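Takeout-like protein 1 (Epiphyas postvittana, PDB 3E8T) binds ubiquinone-8 in a long internal pocket and probably serves as a carrier of hydrophobic ligands in insects. Local coordinates at residues A[136-148]-A[202-214]. Numbering follows the deposited sequence. Where two conformers were deposited one is given.
With UQ8 (Ubiquinone-8), chain B.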
loop_
_atom_site.group_PDB
_atom_site.type_symbol
_atom_site.label_atom_id
_atom_site.label_comp_id
_atom_site.label_asym_id
_atom_site.label_seq_id
_atom_site.Cartn_x
_atom_site.Cartn_y
_atom_site.Cartn_z
ATOM N N GLU A 136 -11.796 31.039 -0.449
ATOM C CA GLU A 136 -13.193 31.346 -0.218
ATOM C C GLU A 136 -13.592 31.167 1.240
ATOM O O GLU A 136 -14.781 31.277 1.564
ATOM C CB GLU A 136 -14.071 30.488 -1.116
ATOM C CG GLU A 136 -14.123 31.035 -2.545
ATOM C CD GLU A 136 -14.703 32.475 -2.613
ATOM O OE1 GLU A 136 -15.526 32.872 -1.750
ATOM O OE2 GLU A 136 -14.334 33.232 -3.530
ATOM N N GLY A 137 -12.644 30.846 2.115
ATOM C CA GLY A 137 -12.953 30.727 3.536
ATOM C C GLY A 137 -13.381 29.353 4.003
ATOM O O GLY A 137 -13.855 29.227 5.141
ATOM N N VAL A 138 -13.247 28.342 3.152
ATOM C CA VAL A 138 -13.670 26.968 3.475
ATOM C C VAL A 138 -12.512 26.156 4.030
ATOM O O VAL A 138 -11.450 26.103 3.449
ATOM C CB VAL A 138 -14.226 26.278 2.232
ATOM C CG1 VAL A 138 -14.703 24.870 2.574
ATOM C CG2 VAL A 138 -15.403 27.130 1.635
ATOM N N ASP A 139 -12.738 25.527 5.169
ATOM C CA ASP A 139 -11.742 24.726 5.858
ATOM C C ASP A 139 -11.652 23.327 5.276
ATOM O O ASP A 139 -12.647 22.647 5.036
ATOM C CB ASP A 139 -12.082 24.646 7.342
ATOM C CG ASP A 139 -11.868 25.986 8.078
ATOM O OD1 ASP A 139 -11.454 26.983 7.455
ATOM O OD2 ASP A 139 -12.103 26.015 9.297
ATOM N N HIS A 140 -10.432 22.885 5.074
ATOM C CA HIS A 140 -10.107 21.536 4.595
ATOM C C HIS A 140 -9.001 20.945 5.434
ATOM O O HIS A 140 -8.114 21.676 5.884
ATOM C CB HIS A 140 -9.576 21.577 3.170
ATOM C CG HIS A 140 -10.579 22.044 2.169
ATOM N ND1 HIS A 140 -10.650 23.341 1.715
ATOM C CD2 HIS A 140 -11.544 21.361 1.512
ATOM C CE1 HIS A 140 -11.647 23.442 0.851
ATOM N NE2 HIS A 140 -12.197 22.257 0.694
ATOM N N VAL A 141 -8.986 19.620 5.546
ATOM C CA VAL A 141 -7.808 18.917 6.056
ATOM C C VAL A 141 -6.816 18.749 4.922
ATOM O O VAL A 141 -7.129 18.140 3.906
ATOM C CB VAL A 141 -8.194 17.557 6.590
ATOM C CG1 VAL A 141 -6.956 16.677 6.898
ATOM C CG2 VAL A 141 -9.018 17.729 7.811
ATOM N N ILE A 142 -5.604 19.270 5.129
ATOM C CA ILE A 142 -4.558 19.233 4.147
ATOM C C ILE A 142 -3.440 18.299 4.636
ATOM O O ILE A 142 -2.738 18.617 5.542
ATOM C CB ILE A 142 -4.032 20.640 3.796
ATOM C CG1 ILE A 142 -5.179 21.553 3.368
ATOM C CG2 ILE A 142 -2.940 20.548 2.700
ATOM C CD1 ILE A 142 -5.922 21.078 2.114
ATOM N N PHE A 143 -3.351 17.151 4.011
ATOM C CA PHE A 143 -2.293 16.208 4.329
ATOM C C PHE A 143 -0.934 16.727 3.908
ATOM O O PHE A 143 -0.792 17.297 2.828
ATOM C CB PHE A 143 -2.531 14.891 3.604
ATOM C CG PHE A 143 -3.532 13.981 4.239
ATOM C CD1 PHE A 143 -4.298 14.351 5.308
ATOM C CD2 PHE A 143 -3.632 12.656 3.756
ATOM C CE1 PHE A 143 -5.189 13.446 5.907
ATOM C CE2 PHE A 143 -4.502 11.764 4.336
ATOM C CZ PHE A 143 -5.285 12.154 5.390
ATOM N N LYS A 144 0.089 16.496 4.735
ATOM C CA LYS A 144 1.414 17.038 4.515
ATOM C C LYS A 144 2.427 15.917 4.275
ATOM O O LYS A 144 3.074 15.868 3.188
ATOM C CB LYS A 144 1.836 17.901 5.697
ATOM C CG LYS A 144 0.952 19.120 5.903
ATOM C CD LYS A 144 0.925 20.076 4.720
ATOM C CE LYS A 144 0.052 21.289 5.011
ATOM N NZ LYS A 144 0.113 22.302 3.870
ATOM N N LYS A 145 2.644 15.063 5.238
ATOM C CA LYS A 145 3.650 14.002 5.126
ATOM C C LYS A 145 3.045 12.731 5.679
ATOM O O LYS A 145 2.026 12.769 6.388
ATOM C CB LYS A 145 4.921 14.362 5.944
ATOM C CG LYS A 145 5.614 15.558 5.437
ATOM C CD LYS A 145 6.924 15.937 6.135
ATOM C CE LYS A 145 7.990 14.874 6.081
ATOM N NZ LYS A 145 9.243 15.401 6.762
ATOM N N TYR A 146 3.665 11.612 5.371
ATOM C CA TYR A 146 3.274 10.360 5.935
ATOM C C TYR A 146 4.459 9.468 6.160
ATOM O O TYR A 146 5.551 9.622 5.541
ATOM C CB TYR A 146 2.242 9.641 5.030
ATOM C CG TYR A 146 2.843 9.158 3.745
ATOM C CD1 TYR A 146 3.321 7.864 3.609
ATOM C CD2 TYR A 146 2.981 10.035 2.661
ATOM C CE1 TYR A 146 3.913 7.448 2.435
ATOM C CE2 TYR A 146 3.561 9.611 1.477
ATOM C CZ TYR A 146 4.013 8.323 1.382
ATOM O OH TYR A 146 4.588 7.936 0.184
ATOM N N THR A 147 4.242 8.479 7.023
ATOM C CA THR A 147 5.119 7.318 7.160
ATOM C C THR A 147 4.294 6.051 7.155
ATOM O O THR A 147 3.155 6.076 7.603
ATOM C CB THR A 147 5.917 7.332 8.456
ATOM O OG1 THR A 147 5.049 7.263 9.562
ATOM C CG2 THR A 147 6.774 8.587 8.584
ATOM N N VAL A 148 4.846 4.977 6.611
ATOM C CA VAL A 148 4.176 3.708 6.625
ATOM C C VAL A 148 5.172 2.643 7.040
ATOM O O VAL A 148 6.330 2.650 6.587
ATOM C CB VAL A 148 3.576 3.376 5.266
ATOM C CG1 VAL A 148 2.677 2.179 5.371
ATOM C CG2 VAL A 148 2.821 4.543 4.693
ATOM N N PHE A 202 -1.458 7.989 -1.056
ATOM C CA PHE A 202 -1.405 9.240 -0.323
ATOM C C PHE A 202 -1.763 10.428 -1.189
ATOM O O PHE A 202 -2.503 11.328 -0.785
ATOM C CB PHE A 202 0.004 9.433 0.269
ATOM C CG PHE A 202 0.169 10.694 1.047
ATOM C CD1 PHE A 202 -0.305 10.797 2.334
ATOM C CD2 PHE A 202 0.784 11.782 0.470
ATOM C CE1 PHE A 202 -0.128 11.975 3.036
ATOM C CE2 PHE A 202 0.941 12.948 1.172
ATOM C CZ PHE A 202 0.493 13.021 2.451
ATOM N N LYS A 203 -1.204 10.491 -2.393
ATOM C CA LYS A 203 -1.496 11.605 -3.269
ATOM C C LYS A 203 -3.006 11.694 -3.539
ATOM O O LYS A 203 -3.578 12.778 -3.575
ATOM C CB LYS A 203 -0.705 11.465 -4.556
ATOM C CG LYS A 203 -0.881 12.568 -5.546
ATOM C CD LYS A 203 -0.148 12.222 -6.785
ATOM C CE LYS A 203 -0.915 11.196 -7.580
ATOM N NZ LYS A 203 -0.002 10.238 -8.259
ATOM N N ASN A 204 -3.667 10.556 -3.749
ATOM C CA ASN A 204 -5.103 10.534 -4.007
ATOM C C ASN A 204 -5.941 10.934 -2.809
ATOM O O ASN A 204 -6.890 11.728 -2.941
ATOM C CB ASN A 204 -5.490 9.177 -4.569
ATOM C CG ASN A 204 -5.197 9.082 -6.060
ATOM O OD1 ASN A 204 -5.992 9.531 -6.883
ATOM N ND2 ASN A 204 -4.064 8.503 -6.422
ATOM N N ILE A 205 -5.610 10.430 -1.628
ATOM C CA ILE A 205 -6.357 10.858 -0.420
ATOM C C ILE A 205 -6.146 12.353 -0.145
ATOM O O ILE A 205 -7.107 13.075 0.190
ATOM C CB ILE A 205 -6.015 10.040 0.822
ATOM C CG1 ILE A 205 -6.167 8.539 0.598
ATOM C CG2 ILE A 205 -6.840 10.504 2.001
ATOM C CD1 ILE A 205 -5.411 7.712 1.724
ATOM N N LYS A 206 -4.914 12.813 -0.273
ATOM C CA LYS A 206 -4.610 14.227 -0.099
ATOM C C LYS A 206 -5.428 15.100 -1.035
ATOM O O LYS A 206 -6.021 16.106 -0.624
ATOM C CB LYS A 206 -3.131 14.473 -0.300
ATOM C CG LYS A 206 -2.723 15.901 -0.250
ATOM C CD LYS A 206 -1.198 16.031 -0.335
ATOM C CE LYS A 206 -0.717 17.427 -0.616
ATOM N NZ LYS A 206 -1.147 18.434 0.369
ATOM N N HIS A 207 -5.472 14.729 -2.293
ATOM C CA HIS A 207 -6.250 15.455 -3.284
ATOM C C HIS A 207 -7.723 15.489 -2.925
ATOM O O HIS A 207 -8.393 16.554 -3.020
ATOM C CB HIS A 207 -6.052 14.738 -4.629
ATOM C CG HIS A 207 -6.897 15.272 -5.728
ATOM N ND1 HIS A 207 -6.711 16.521 -6.280
ATOM C CD2 HIS A 207 -7.954 14.722 -6.358
ATOM C CE1 HIS A 207 -7.615 16.699 -7.232
ATOM N NE2 HIS A 207 -8.396 15.633 -7.281
ATOM N N PHE A 208 -8.252 14.341 -2.537
ATOM C CA PHE A 208 -9.684 14.243 -2.198
ATOM C C PHE A 208 -10.006 15.139 -1.027
ATOM O O PHE A 208 -10.956 15.953 -1.057
ATOM C CB PHE A 208 -10.022 12.772 -1.867
ATOM C CG PHE A 208 -11.414 12.553 -1.277
ATOM C CD1 PHE A 208 -12.478 12.492 -2.107
ATOM C CD2 PHE A 208 -11.630 12.414 0.104
ATOM C CE1 PHE A 208 -13.763 12.293 -1.607
ATOM C CE2 PHE A 208 -12.879 12.229 0.605
ATOM C CZ PHE A 208 -13.953 12.169 -0.266
ATOM N N LEU A 209 -9.227 15.041 0.043
ATOM C CA LEU A 209 -9.496 15.876 1.214
ATOM C C LEU A 209 -9.280 17.359 0.984
ATOM O O LEU A 209 -9.916 18.203 1.610
ATOM C CB LEU A 209 -8.711 15.399 2.433
ATOM C CG LEU A 209 -9.126 14.064 2.986
ATOM C CD1 LEU A 209 -8.128 13.639 4.046
ATOM C CD2 LEU A 209 -10.545 14.104 3.579
ATOM N N ALA A 210 -8.424 17.708 0.053
ATOM C CA ALA A 210 -8.219 19.138 -0.271
ATOM C C ALA A 210 -9.402 19.754 -1.015
ATOM O O ALA A 210 -9.492 20.967 -1.089
ATOM C CB ALA A 210 -6.907 19.338 -1.066
ATOM N N LYS A 211 -10.290 18.935 -1.543
ATOM C CA LYS A 211 -11.428 19.434 -2.306
ATOM C C LYS A 211 -12.774 19.182 -1.656
ATOM O O LYS A 211 -13.769 19.730 -2.149
ATOM C CB LYS A 211 -11.417 18.864 -3.724
ATOM C CG LYS A 211 -11.890 17.433 -3.875
ATOM C CD LYS A 211 -11.453 16.733 -5.178
ATOM C CE LYS A 211 -11.958 17.456 -6.410
ATOM N NZ LYS A 211 -13.481 17.539 -6.506
ATOM N N VAL A 212 -12.827 18.463 -0.536
ATOM C CA VAL A 212 -14.063 18.185 0.186
ATOM C C VAL A 212 -13.991 18.927 1.521
ATOM O O VAL A 212 -13.109 18.681 2.314
ATOM C CB VAL A 212 -14.303 16.692 0.394
ATOM C CG1 VAL A 212 -15.607 16.500 1.127
ATOM C CG2 VAL A 212 -14.372 15.979 -0.978
ATOM N N PRO A 213 -14.913 19.882 1.781
ATOM C CA PRO A 213 -14.860 20.617 3.037
ATOM C C PRO A 213 -14.908 19.654 4.206
ATOM O O PRO A 213 -15.676 18.696 4.183
ATOM C CB PRO A 213 -16.122 21.476 2.993
ATOM C CG PRO A 213 -16.460 21.588 1.554
ATOM C CD PRO A 213 -16.022 20.318 0.919
ATOM N N ILE A 214 -14.098 19.895 5.214
ATOM C CA ILE A 214 -14.019 18.979 6.335
ATOM C C ILE A 214 -15.372 18.882 7.036
ATOM O O ILE A 214 -15.731 17.821 7.546
ATOM C CB ILE A 214 -12.833 19.315 7.273
ATOM C CG1 ILE A 214 -12.643 18.242 8.345
ATOM C CG2 ILE A 214 -13.012 20.655 7.926
ATOM C CD1 ILE A 214 -12.361 16.851 7.776
HETATM C C45 UQ8 B . 11.948 -11.377 -7.480
HETATM C C44 UQ8 B . 12.491 -11.597 -6.066
HETATM C C46 UQ8 B . 13.323 -12.853 -6.054
HETATM C C43 UQ8 B . 11.401 -11.676 -5.013
HETATM C C42 UQ8 B . 10.361 -10.560 -5.197
HETATM C C41 UQ8 B . 10.988 -9.222 -4.828
HETATM C C39 UQ8 B . 10.025 -8.408 -3.991
HETATM C C40 UQ8 B . 9.587 -7.007 -4.414
HETATM C C38 UQ8 B . 9.589 -8.903 -2.792
HETATM C C37 UQ8 B . 8.703 -8.252 -1.945
HETATM C C36 UQ8 B . 8.275 -9.302 -0.919
HETATM C C34 UQ8 B . 7.161 -8.824 -0.006
HETATM C C35 UQ8 B . 6.600 -9.800 0.805
HETATM C C33 UQ8 B . 6.697 -7.512 -0.058
HETATM C C32 UQ8 B . 5.719 -6.906 0.725
HETATM C C31 UQ8 B . 5.113 -5.732 -0.090
HETATM C C29 UQ8 B . 4.143 -4.877 0.713
HETATM C C30 UQ8 B . 4.494 -4.448 2.173
HETATM C C28 UQ8 B . 2.938 -4.482 0.142
HETATM C C27 UQ8 B . 1.969 -3.707 0.768
HETATM C C26 UQ8 B . 1.188 -2.850 -0.239
HETATM C C24 UQ8 B . -0.024 -2.193 0.431
HETATM C C25 UQ8 B . -1.221 -3.044 0.890
HETATM C C23 UQ8 B . -0.033 -0.830 0.627
HETATM C C22 UQ8 B . -1.048 -0.065 1.208
HETATM C C21 UQ8 B . -0.605 1.386 1.390
HETATM C C19 UQ8 B . -1.484 2.224 2.320
HETATM C C20 UQ8 B . -0.892 3.605 2.597
HETATM C C18 UQ8 B . -2.952 2.286 1.878
HETATM C C17 UQ8 B . -3.772 3.217 2.783
HETATM C C16 UQ8 B . -5.285 2.955 2.699
HETATM C C14 UQ8 B . -6.024 4.139 3.312
HETATM C C15 UQ8 B . -5.451 4.804 4.577
HETATM C C13 UQ8 B . -7.186 4.647 2.733
HETATM C C12 UQ8 B . -7.874 5.740 3.255
HETATM C C11 UQ8 B . -9.383 5.729 2.937
HETATM C C9 UQ8 B . -10.183 6.536 3.976
HETATM C C10 UQ8 B . -9.295 7.496 4.786
HETATM C C8 UQ8 B . -11.301 7.288 3.259
HETATM C C7 UQ8 B . -11.076 8.803 3.224
HETATM C C6 UQ8 B . -11.529 9.520 4.518
HETATM C C1 UQ8 B . -10.704 10.500 5.083
HETATM C C1M UQ8 B . -9.493 10.789 4.454
HETATM C C2 UQ8 B . -11.061 11.179 6.254
HETATM O O2 UQ8 B . -10.335 12.046 6.748
HETATM C C3 UQ8 B . -12.265 10.892 6.879
HETATM O O3 UQ8 B . -12.612 11.556 8.018
HETATM C C3M UQ8 B . -13.250 12.790 7.692
HETATM C C4 UQ8 B . -13.104 9.920 6.348
HETATM O O4 UQ8 B . -14.286 9.651 6.978
HETATM C C4M UQ8 B . -14.064 9.347 8.363
HETATM C C5 UQ8 B . -12.738 9.239 5.178
HETATM O O5 UQ8 B . -13.508 8.388 4.724
HETATM O O HOH W 1 -14.221 22.515 -1.176
HETATM O O HOH W 2 -11.042 18.252 4.089
HETATM O O HOH W 3 -5.428 16.836 2.065
HETATM O O HOH W 4 0.193 20.784 1.092
#
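Tyr-146 and Phe-202 touch through obliquely set rings. CD2 of Tyr-146 stands over the centre of the Phe-202 face, 3.3 Å from its CG, with the planes at 36°. With CG turned away from the backbone N (chi1 -180°), the Phe-202 ring is carried off the helix toward the strand. Its CE1 also reaches Phe-143 CD2; these rings are near parallel but slid apart. With an alanine for Phe-202, the Phe-143 and Tyr-146 rings would probably be free to shift into the gap. Over one face of Phe-143, Leu-209 CD1 makes a CH-pi contact, 3.9 Å from the centroid. Ile-205 CG2 touches CE2 of the same ring. Near the start of the strand, Val-141 CG2 and Ile-214 CD1 are tightly packed at 3.5 Å.

Ile-214 N donates a hydrogen bond to Asp-139 O (3.1 Å, 169° at the hydrogen). Lys-206 runs out extended, bends at its last torsion, and gives NZ to Phe-143 O at 2.7 Å.

Waters also bridge strand and helix. One donates to Val-141 O and Lys-206 O and accepts from Phe-143 N. Another links Val-141 N to Leu-209 O. A third lies in the plane of the His-140 ring and joins NE2 to Lys-211 O, while Ala-210 O sits over one face.

Leu-209 CD1 also touches ubiquinone C1M (3.2 Å), and Ile-205 CD1 meets the isoprenoid tail. In this juvenile hormone binding protein-like fold, the end of helix 182-211 packs antiparallel to strand 139-153; apolar side chains border the pocket, and a hydrated polar seam ties helix to strand.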